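Local coordinates for protein geranyltranstransferase (Stenotrophomonas maltophilia, PDB 7LBJ) that probably condenses isopentenyl diphosphate with allylic diphosphates to build a longer prenyl diphosphate such as farnesyl diphosphate, with magnesium as cofactor, at residues Ile191-Ala194 / Val195-Ala199; Glu206-Leu209 / Ala210-Ser214; Ala271-Met274 / Gln275-Ala279; Ala279-Gly282 / Glu283-Asp286. All coordinates share one frame; numbering follows the deposited sequence. Where two conformers were deposited one is given.

Contact 1: Ile191-Ala194 / Val195-Ala199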
loop_
_atom_site.group_PDB
_atom_site.type_symbol
_atom_site.label_atom_id
_atom_site.label_comp_id
_atom_site.label_asym_id
_atom_site.label_seq_id
_atom_site.Cartn_x
_atom_site.Cartn_y
_atom_site.Cartn_z
ATOM N N ILE A 191 -4.263 -3.120 15.288
ATOM C CA ILE A 191 -5.290 -2.923 16.303
ATOM C C ILE A 191 -5.045 -1.633 17.078
ATOM O O ILE A 191 -5.987 -0.865 17.341
ATOM C CB ILE A 191 -5.358 -4.163 17.212
ATOM C CG1 ILE A 191 -6.151 -5.249 16.474
ATOM C CG2 ILE A 191 -6.000 -3.821 18.557
ATOM C CD1 ILE A 191 -6.009 -6.667 17.092
ATOM N N ARG A 192 -3.786 -1.357 17.446
ATOM C CA ARG A 192 -3.478 -0.078 18.086
ATOM C C ARG A 192 -3.711 1.087 17.130
ATOM O O ARG A 192 -4.176 2.150 17.548
ATOM C CB ARG A 192 -2.039 -0.061 18.601
ATOM C CG ARG A 192 -1.827 -1.005 19.790
ATOM C CD ARG A 192 -0.354 -1.301 19.961
ATOM N NE ARG A 192 0.399 -0.103 20.327
ATOM C CZ ARG A 192 1.711 -0.086 20.512
ATOM N NH1 ARG A 192 2.445 -1.174 20.336
ATOM N NH2 ARG A 192 2.303 1.049 20.883
ATOM N N ALA A 193 -3.406 0.909 15.841
ATOM C CA ALA A 193 -3.675 1.989 14.887
ATOM C C ALA A 193 -5.156 2.319 14.832
ATOM O O ALA A 193 -5.534 3.493 14.735
ATOM C CB ALA A 193 -3.170 1.624 13.485
ATOM N N ALA A 194 -6.016 1.299 14.878
ATOM C CA ALA A 194 -7.445 1.563 14.787
ATOM C C ALA A 194 -7.898 2.434 15.949
ATOM O O ALA A 194 -8.580 3.445 15.748
ATOM C CB ALA A 194 -8.237 0.256 14.751
ATOM N N VAL A 195 -7.477 2.087 17.168
ATOM C CA VAL A 195 -7.853 2.895 18.330
ATOM C C VAL A 195 -7.248 4.293 18.230
ATOM O O VAL A 195 -7.910 5.293 18.531
ATOM C CB VAL A 195 -7.429 2.176 19.621
ATOM C CG1 VAL A 195 -7.540 3.120 20.854
ATOM C CG2 VAL A 195 -8.278 0.888 19.790
ATOM N N ARG A 196 -5.980 4.389 17.815
ATOM C CA ARG A 196 -5.350 5.707 17.733
ATOM C C ARG A 196 -6.058 6.595 16.720
ATOM O O ARG A 196 -6.246 7.797 16.962
ATOM C CB ARG A 196 -3.867 5.562 17.380
ATOM C CG ARG A 196 -3.187 6.899 17.156
ATOM C CD ARG A 196 -1.688 6.722 16.862
ATOM N NE ARG A 196 -1.100 7.983 16.429
ATOM C CZ ARG A 196 -0.690 8.934 17.252
ATOM N NH1 ARG A 196 -0.734 8.777 18.568
ATOM N NH2 ARG A 196 -0.202 10.066 16.744
ATOM N N MET A 197 -6.434 6.034 15.561
ATOM C CA MET A 197 -7.055 6.855 14.522
ATOM C C MET A 197 -8.421 7.354 14.948
ATOM O O MET A 197 -8.759 8.521 14.710
ATOM C CB MET A 197 -7.138 6.078 13.208
ATOM C CG MET A 197 -5.714 5.795 12.660
ATOM S SD MET A 197 -5.662 4.470 11.434
ATOM C CE MET A 197 -6.174 5.458 10.095
ATOM N N GLY A 198 -9.227 6.487 15.576
ATOM C CA GLY A 198 -10.506 6.948 16.091
ATOM C C GLY A 198 -10.344 8.083 17.078
ATOM O O GLY A 198 -11.102 9.056 17.051
ATOM N N ALA A 199 -9.333 7.985 17.946
ATOM C CA ALA A 199 -9.116 9.021 18.946
ATOM C C ALA A 199 -8.568 10.288 18.306
ATOM O O ALA A 199 -8.931 11.395 18.716
ATOM C CB ALA A 199 -8.168 8.515 20.036
#
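The flat carbonyl group of Ala193 is approached by both the backbone and the side chain of Met197. Met197 N donates to Ala193 O at 2.8 Å. The side chain comes alongside the same oxygen. Met197 CG is 3.1 Å from Ala193 O, and Met197 SD is 3.4 Å from it. CG lies beside the backbone N (chi1 -66°), and this brings CG and SD next to Ala193 O before the end of the chain leads away. SD also packs on Ala193 CB at 4.3 Å. The guanidinium groups of Arg192 and Arg196 bond outside the two segments. Arg192 NH2 makes a salt bridge with Asp213 OD2, and Arg196 NE is hydrogen-bonded to Thr149 OG1.

All nine residues lie within helix 176-201 of the mainly helical polyprenyl synthetase fold, a member of the terpene synthase clan. Regular backbone bonds run four residues back. Arg196 N to Arg192 O is 2.9 Å and Gly198 N to Ala194 O is 3.1 Å, while Val195 N to Ile191 O, at 3.3 Å, is weak. This part of the helix is buried, and different neighbours pack on it. Ile191 and Val195 touch Leu59 of helix 55-65. Val195 also reaches Leu212 and Ala216 of helix 206-233, while Met197 lies against helices 140-154 and 75-92. Val195 CG2 sits anti to its own carbonyl carbon and comes to 3.8 Å from Ile191 O. The small side chains of Ala193 and Ala194 start away from the following turn. Ala193 touches Thr149 and Ala153, and Ala194 touches Val60.

Contact 2: Glu206-Leu209 / Ala210-Ser214. With EDO (1,2-ethanediol), chain F.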
loop_
_atom_site.group_PDB
_atom_site.type_symbol
_atom_site.label_atom_id
_atom_site.label_comp_id
_atom_site.label_asym_id
_atom_site.label_seq_id
_atom_site.Cartn_x
_atom_site.Cartn_y
_atom_site.Cartn_z
ATOM N N GLU A 206 -2.332 13.946 23.536
ATOM C CA GLU A 206 -1.345 12.875 23.670
ATOM C C GLU A 206 -1.502 12.026 24.926
ATOM O O GLU A 206 -1.323 10.797 24.823
ATOM C CB GLU A 206 0.072 13.460 23.602
ATOM C CG GLU A 206 0.152 14.749 22.829
ATOM C CD GLU A 206 1.574 15.229 22.673
ATOM O OE1 GLU A 206 2.445 14.354 22.499
ATOM O OE2 GLU A 206 1.814 16.467 22.724
ATOM N N PRO A 207 -1.791 12.578 26.119
ATOM C CA PRO A 207 -1.929 11.697 27.288
ATOM C C PRO A 207 -3.071 10.721 27.146
ATOM O O PRO A 207 -2.939 9.552 27.511
ATOM C CB PRO A 207 -2.149 12.680 28.446
ATOM C CG PRO A 207 -1.480 13.917 27.994
ATOM C CD PRO A 207 -1.784 13.997 26.528
ATOM N N GLN A 208 -4.195 11.170 26.596
ATOM C CA GLN A 208 -5.292 10.255 26.355
ATOM C C GLN A 208 -4.982 9.278 25.227
ATOM O O GLN A 208 -5.433 8.128 25.256
ATOM C CB GLN A 208 -6.540 11.048 26.030
ATOM C CG GLN A 208 -7.751 10.289 26.340
ATOM C CD GLN A 208 -8.959 11.166 26.349
ATOM O OE1 GLN A 208 -8.885 12.358 26.011
ATOM N NE2 GLN A 208 -10.099 10.590 26.735
ATOM N N LEU A 209 -4.234 9.710 24.214
ATOM C CA LEU A 209 -3.807 8.760 23.191
ATOM C C LEU A 209 -2.950 7.664 23.802
ATOM O O LEU A 209 -3.095 6.488 23.451
ATOM C CB LEU A 209 -3.043 9.482 22.066
ATOM C CG LEU A 209 -3.952 10.383 21.232
ATOM C CD1 LEU A 209 -3.141 11.314 20.381
ATOM C CD2 LEU A 209 -4.824 9.498 20.347
ATOM N N ALA A 210 -2.046 8.031 24.722
ATOM C CA ALA A 210 -1.169 7.032 25.323
ATOM C C ALA A 210 -1.952 6.072 26.205
ATOM O O ALA A 210 -1.681 4.866 26.239
ATOM C CB ALA A 210 -0.071 7.727 26.131
ATOM N N GLN A 211 -2.919 6.590 26.944
ATOM C CA GLN A 211 -3.756 5.721 27.768
ATOM C C GLN A 211 -4.532 4.717 26.906
ATOM O O GLN A 211 -4.566 3.509 27.195
ATOM C CB GLN A 211 -4.694 6.605 28.587
ATOM C CG GLN A 211 -5.753 5.884 29.399
ATOM C CD GLN A 211 -6.755 6.895 29.928
ATOM O OE1 GLN A 211 -7.578 7.399 29.176
ATOM N NE2 GLN A 211 -6.639 7.251 31.196
ATOM N N LEU A 212 -5.166 5.203 25.838
ATOM C CA LEU A 212 -5.910 4.317 24.944
ATOM C C LEU A 212 -4.990 3.349 24.223
ATOM O O LEU A 212 -5.399 2.226 23.896
ATOM C CB LEU A 212 -6.695 5.136 23.918
ATOM C CG LEU A 212 -7.761 5.985 24.588
ATOM C CD1 LEU A 212 -8.487 6.851 23.584
ATOM C CD2 LEU A 212 -8.762 5.084 25.367
ATOM N N ASP A 213 -3.757 3.762 23.954
ATOM C CA ASP A 213 -2.812 2.849 23.327
ATOM C C ASP A 213 -2.488 1.690 24.252
ATOM O O ASP A 213 -2.335 0.552 23.797
ATOM C CB ASP A 213 -1.546 3.595 22.933
ATOM C CG ASP A 213 -0.637 2.759 22.061
ATOM O OD1 ASP A 213 -1.101 2.288 21.005
ATOM O OD2 ASP A 213 0.540 2.573 22.425
ATOM N N SER A 214 -2.393 1.954 25.561
ATOM C CA SER A 214 -2.154 0.890 26.531
ATOM C C SER A 214 -3.308 -0.107 26.536
ATOM O O SER A 214 -3.111 -1.327 26.626
ATOM C CB SER A 214 -1.968 1.525 27.911
ATOM O OG SER A 214 -1.667 0.580 28.904
HETATM C C1 EDO F . 2.110 0.544 26.367
HETATM O O1 EDO F . 1.081 0.609 27.374
HETATM C C2 EDO F . 1.490 0.705 24.993
HETATM O O2 EDO F . 1.415 2.112 24.731
#
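Glu206 O accepts a hydrogen bond from Ala210 N at 2.9 Å, in the first turn of helix 206-233. Pro207 comes next. Its O takes Gln211 N at 3.0 Å.

Gln208 adds side-chain contact. Its O receives Leu212 N at 3.0 Å, and Leu212 CG comes to 3.2 Å from Gln208 O. The Gln208 side chain is extended, with CG anti to the backbone N (chi1 -155°). Gln208 CG passes Gln211 OE1 at 4.1 Å, and the two amide planes stand 85° apart. The amides do not bond each other. Instead, Gln208 NE2 and Gln211 OE1 both hydrogen-bond to Tyr281 OH, which brings the two amides to one phenol.

Leu209 O holds Asp213 N at 2.8 Å, with a somewhat bent N-H...O angle of 145°. The Leu209 side chain packs on Arg196 and Ala199 of helix 176-201. The end of the Asp213 side chain leads away from the preceding turn. A 1,2-ethanediol, probably from the crystallisation liquor, donates from O2 to Asp213 OD2 at 2.5 Å, so OD2 is shared between the diol and its salt bridge.

This is the opening of a long helix of the terpene synthase fold. Leu212 is buried and Leu209 packs at its side, while Glu206, Pro207 and Ala210 are exposed. The second aspartate-rich motif typical of the family lies near the far end of this helix.

Contact 3: Ala271-Met274 / Gln275-Ala279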
loop_
_atom_site.group_PDB
_atom_site.type_symbol
_atom_site.label_atom_id
_atom_site.label_comp_id
_atom_site.label_asym_id
_atom_site.label_seq_id
_atom_site.Cartn_x
_atom_site.Cartn_y
_atom_site.Cartn_z
ATOM N N ALA A 271 -7.765 -9.319 30.424
ATOM C CA ALA A 271 -9.137 -8.849 30.576
ATOM C C ALA A 271 -9.256 -7.836 31.709
ATOM O O ALA A 271 -9.847 -6.759 31.541
ATOM C CB ALA A 271 -10.072 -10.044 30.824
ATOM N N ALA A 272 -8.732 -8.179 32.889
ATOM C CA ALA A 272 -8.791 -7.249 34.004
ATOM C C ALA A 272 -8.022 -5.972 33.691
ATOM O O ALA A 272 -8.472 -4.869 34.021
ATOM C CB ALA A 272 -8.246 -7.910 35.267
ATOM N N ARG A 273 -6.863 -6.102 33.041
ATOM C CA ARG A 273 -6.056 -4.930 32.731
ATOM C C ARG A 273 -6.822 -3.965 31.832
ATOM O O ARG A 273 -6.857 -2.757 32.083
ATOM C CB ARG A 273 -4.749 -5.354 32.056
ATOM C CG ARG A 273 -3.718 -4.235 32.031
ATOM C CD ARG A 273 -2.704 -4.485 30.930
ATOM N NE ARG A 273 -1.970 -5.731 31.151
ATOM C CZ ARG A 273 -0.994 -6.163 30.364
ATOM N NH1 ARG A 273 -0.580 -5.451 29.315
ATOM N NH2 ARG A 273 -0.421 -7.335 30.628
ATOM N N MET A 274 -7.465 -4.488 30.788
ATOM C CA MET A 274 -8.211 -3.625 29.878
ATOM C C MET A 274 -9.295 -2.855 30.619
ATOM O O MET A 274 -9.432 -1.640 30.442
ATOM C CB MET A 274 -8.806 -4.448 28.727
ATOM C CG MET A 274 -7.748 -4.870 27.718
ATOM S SD MET A 274 -8.452 -5.706 26.285
ATOM C CE MET A 274 -9.069 -7.211 27.070
ATOM N N GLN A 275 -10.068 -3.538 31.474
ATOM C CA GLN A 275 -11.134 -2.841 32.184
ATOM C C GLN A 275 -10.577 -1.790 33.145
ATOM O O GLN A 275 -11.142 -0.697 33.257
ATOM C CB GLN A 275 -12.031 -3.842 32.905
ATOM C CG GLN A 275 -12.773 -4.811 31.935
ATOM C CD GLN A 275 -13.646 -4.119 30.868
ATOM O OE1 GLN A 275 -14.341 -3.136 31.148
ATOM N NE2 GLN A 275 -13.622 -4.653 29.641
ATOM N N SER A 276 -9.456 -2.083 33.822
ATOM C CA SER A 276 -8.873 -1.107 34.751
ATOM C C SER A 276 -8.422 0.171 34.045
ATOM O O SER A 276 -8.439 1.255 34.653
ATOM C CB SER A 276 -7.674 -1.719 35.483
ATOM O OG SER A 276 -6.543 -1.754 34.602
ATOM N N ILE A 277 -7.962 0.062 32.797
ATOM C CA ILE A 277 -7.448 1.241 32.089
ATOM C C ILE A 277 -8.574 2.221 31.812
ATOM O O ILE A 277 -8.373 3.441 31.859
ATOM C CB ILE A 277 -6.724 0.838 30.791
ATOM C CG1 ILE A 277 -5.476 0.016 31.117
ATOM C CG2 ILE A 277 -6.303 2.089 29.958
ATOM C CD1 ILE A 277 -4.968 -0.800 29.932
ATOM N N LEU A 278 -9.779 1.710 31.545
ATOM C CA LEU A 278 -10.920 2.557 31.215
ATOM C C LEU A 278 -11.818 2.850 32.409
ATOM O O LEU A 278 -12.910 3.401 32.226
ATOM C CB LEU A 278 -11.764 1.908 30.110
ATOM C CG LEU A 278 -11.065 1.545 28.802
ATOM C CD1 LEU A 278 -12.070 1.048 27.757
ATOM C CD2 LEU A 278 -10.255 2.730 28.268
ATOM N N ALA A 279 -11.396 2.498 33.623
ATOM C CA ALA A 279 -12.340 2.472 34.737
ATOM C C ALA A 279 -12.902 3.852 35.076
ATOM O O ALA A 279 -14.002 3.943 35.630
ATOM C CB ALA A 279 -11.674 1.850 35.973
HETATM O O HOH W 1 -11.905 -6.930 29.379
#
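Ser276 and Ile277 both turn back onto Arg273 O. The Ser276 hydroxyl lies between its backbone N and carbonyl carbon (chi1 76°). From there Ser276 OG donates to Arg273 O at 2.7 Å. It comes in from the flank, with a C=O...O angle of 123°. Ile277 N approaches the same oxygen much more nearly head-on, at 3.1 Å. Ile277 CG1 lies against Arg273 O as well, at 3.2 Å. Ile277 CD1 runs alongside the aliphatic part of Arg273 and meets Arg273 CG at 4.2 Å. The guanidinium end of Arg273 goes instead to a salt bridge with Glu269.

Gln275 also bends back, on another side of the helix. Its chain bends at chi2 (-57°) and brings NE2 back toward the preceding turn. A water accepts from Gln275 NE2 at 2.9 Å and donates to Ala271 O at 3.0 Å. Gln275 NE2 also bonds Arg289 O of helix 286-297. Met274 packs between helices 206-233 and 286-297, touching Phe215, Leu219, Ala292 and Val296.

The bonding pattern shifts near Leu278, where the backbone leaves helical angles. Ile277 N has an added weak bond to Met274 O, and Leu278 N bonds weakly to Gln275 O. Both reach only three residues back. Arg273 O and Ala271 O are each gripped by two donors, one from the backbone and one from a side chain or water. This probably steadies the last part of the helix.

Contact 4: Ala279-Gly282 / Glu283-Asp286; sequences ARYG and EEAD
Gly282 and Ala285 join the two segments through a tight turn. The chain is extended at Tyr281 and Gly282, then folds at Glu283 and Glu284. Ala285 N donates to Gly282 O at 3.0 Å. One residue on, Asp286 N bonds Glu283 O at 2.9 Å, so two turns overlap.

The Glu284 side chain bends back over the turn. Its first torsion puts CG between the backbone N and carbonyl carbon (chi1 70°), and chi2 folds it again. Gly282 N donates to Glu284 OE2 at 3.1 Å, from above the carboxylate plane. The same OE2 lies at the edge of the Tyr281 ring, 3.6 Å from Tyr281 CD2. Ring and carboxylate planes are 68° apart. Tyr281 CB packs on Ala285 CB at 3.5 Å, and both residues touch Leu66.

Arg289, beyond the two segments, ties the turn to the next helix. It bonds the carbonyls of Tyr281 and Gly282, and its NH1 pairs with Asp286 OD1 in a salt bridge. The whole is the loop joining helix 260-277 to helix 286-297. Two overlapping turns, each closed by a bond to the third residue back, lead into the second helix at the surface of the mainly helical fold.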
loop_
_atom_site.group_PDB
_atom_site.type_symbol
_atom_site.label_atom_id
_atom_site.label_comp_id
_atom_site.label_asym_id
_atom_site.label_seq_id
_atom_site.Cartn_x
_atom_site.Cartn_y
_atom_site.Cartn_z
ATOM N N ALA A 279 -11.396 2.498 33.623
ATOM C CA ALA A 279 -12.340 2.472 34.737
ATOM C C ALA A 279 -12.902 3.852 35.076
ATOM O O ALA A 279 -14.002 3.943 35.630
ATOM C CB ALA A 279 -11.674 1.850 35.973
ATOM N N ARG A 280 -12.200 4.930 34.743
ATOM C CA ARG A 280 -12.677 6.238 35.166
ATOM C C ARG A 280 -13.667 6.865 34.193
ATOM O O ARG A 280 -14.295 7.872 34.542
ATOM C CB ARG A 280 -11.496 7.182 35.384
ATOM C CG ARG A 280 -10.699 6.856 36.647
ATOM C CD ARG A 280 -9.459 7.712 36.714
ATOM N NE ARG A 280 -8.641 7.420 37.883
ATOM C CZ ARG A 280 -7.350 7.708 37.970
ATOM N NH1 ARG A 280 -6.693 8.234 36.947
ATOM N NH2 ARG A 280 -6.705 7.472 39.111
ATOM N N TYR A 281 -13.831 6.291 33.003
ATOM C CA TYR A 281 -14.763 6.822 32.022
ATOM C C TYR A 281 -16.199 6.491 32.406
ATOM O O TYR A 281 -16.475 5.541 33.143
ATOM C CB TYR A 281 -14.485 6.242 30.638
ATOM C CG TYR A 281 -13.217 6.736 29.962
ATOM C CD1 TYR A 281 -11.999 6.101 30.184
ATOM C CD2 TYR A 281 -13.242 7.814 29.074
ATOM C CE1 TYR A 281 -10.840 6.538 29.575
ATOM C CE2 TYR A 281 -12.083 8.249 28.447
ATOM C CZ TYR A 281 -10.889 7.605 28.705
ATOM O OH TYR A 281 -9.723 8.021 28.098
ATOM N N GLY A 282 -17.125 7.283 31.876
ATOM C CA GLY A 282 -18.537 6.999 31.992
ATOM C C GLY A 282 -18.996 6.098 30.864
ATOM O O GLY A 282 -18.208 5.377 30.242
ATOM N N GLU A 283 -20.297 6.174 30.578
ATOM C CA GLU A 283 -20.912 5.284 29.600
ATOM C C GLU A 283 -20.308 5.419 28.220
ATOM O O GLU A 283 -20.457 4.505 27.408
ATOM C CB GLU A 283 -22.411 5.553 29.494
ATOM C CG GLU A 283 -23.241 4.681 30.385
ATOM C CD GLU A 283 -24.689 5.053 30.310
ATOM O OE1 GLU A 283 -25.278 4.899 29.220
ATOM O OE2 GLU A 283 -25.222 5.531 31.328
ATOM N N GLU A 284 -19.653 6.544 27.931
ATOM C CA GLU A 284 -19.067 6.735 26.615
ATOM C C GLU A 284 -18.003 5.687 26.307
ATOM O O GLU A 284 -17.723 5.446 25.131
ATOM C CB GLU A 284 -18.485 8.150 26.490
ATOM C CG GLU A 284 -17.219 8.424 27.337
ATOM C CD GLU A 284 -17.485 8.785 28.805
ATOM O OE1 GLU A 284 -18.641 8.708 29.265
ATOM O OE2 GLU A 284 -16.512 9.138 29.512
ATOM N N ALA A 285 -17.415 5.048 27.321
ATOM C CA ALA A 285 -16.445 3.985 27.081
ATOM C C ALA A 285 -17.069 2.591 27.035
ATOM O O ALA A 285 -16.326 1.614 26.889
ATOM C CB ALA A 285 -15.345 4.001 28.150
ATOM N N ASP A 286 -18.402 2.468 27.145
ATOM C CA ASP A 286 -19.004 1.137 27.169
ATOM C C ASP A 286 -18.768 0.370 25.874
ATOM O O ASP A 286 -18.656 -0.863 25.904
ATOM C CB ASP A 286 -20.508 1.221 27.468
ATOM C CG ASP A 286 -20.802 1.335 28.957
ATOM O OD1 ASP A 286 -19.873 1.148 29.771
ATOM O OD2 ASP A 286 -21.964 1.598 29.321
#

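Overall arrangement
The four contacts lie in series along the chain. Contacts 1 and 2 sit on successive helices, with centres 10 Å apart. Arg192 NH2 meets Asp213 OD2 at 2.8 Å, and Ala199 CB packs on Leu209 CD2 at 3.5 Å. Contact 2 also touches contact 3, where Ser214 and Gln211 lie against Ile277. It touches contact 4 through Tyr281 OH, which is 2.5 Å from Gln211 OE1. Contacts 3 and 4 share Ala279. Contact 1 touches neither of them; its centre is about 17 Å from each of theirs. The 1,2-ethanediol lies beside contact 2 and close to Arg192 of contact 1.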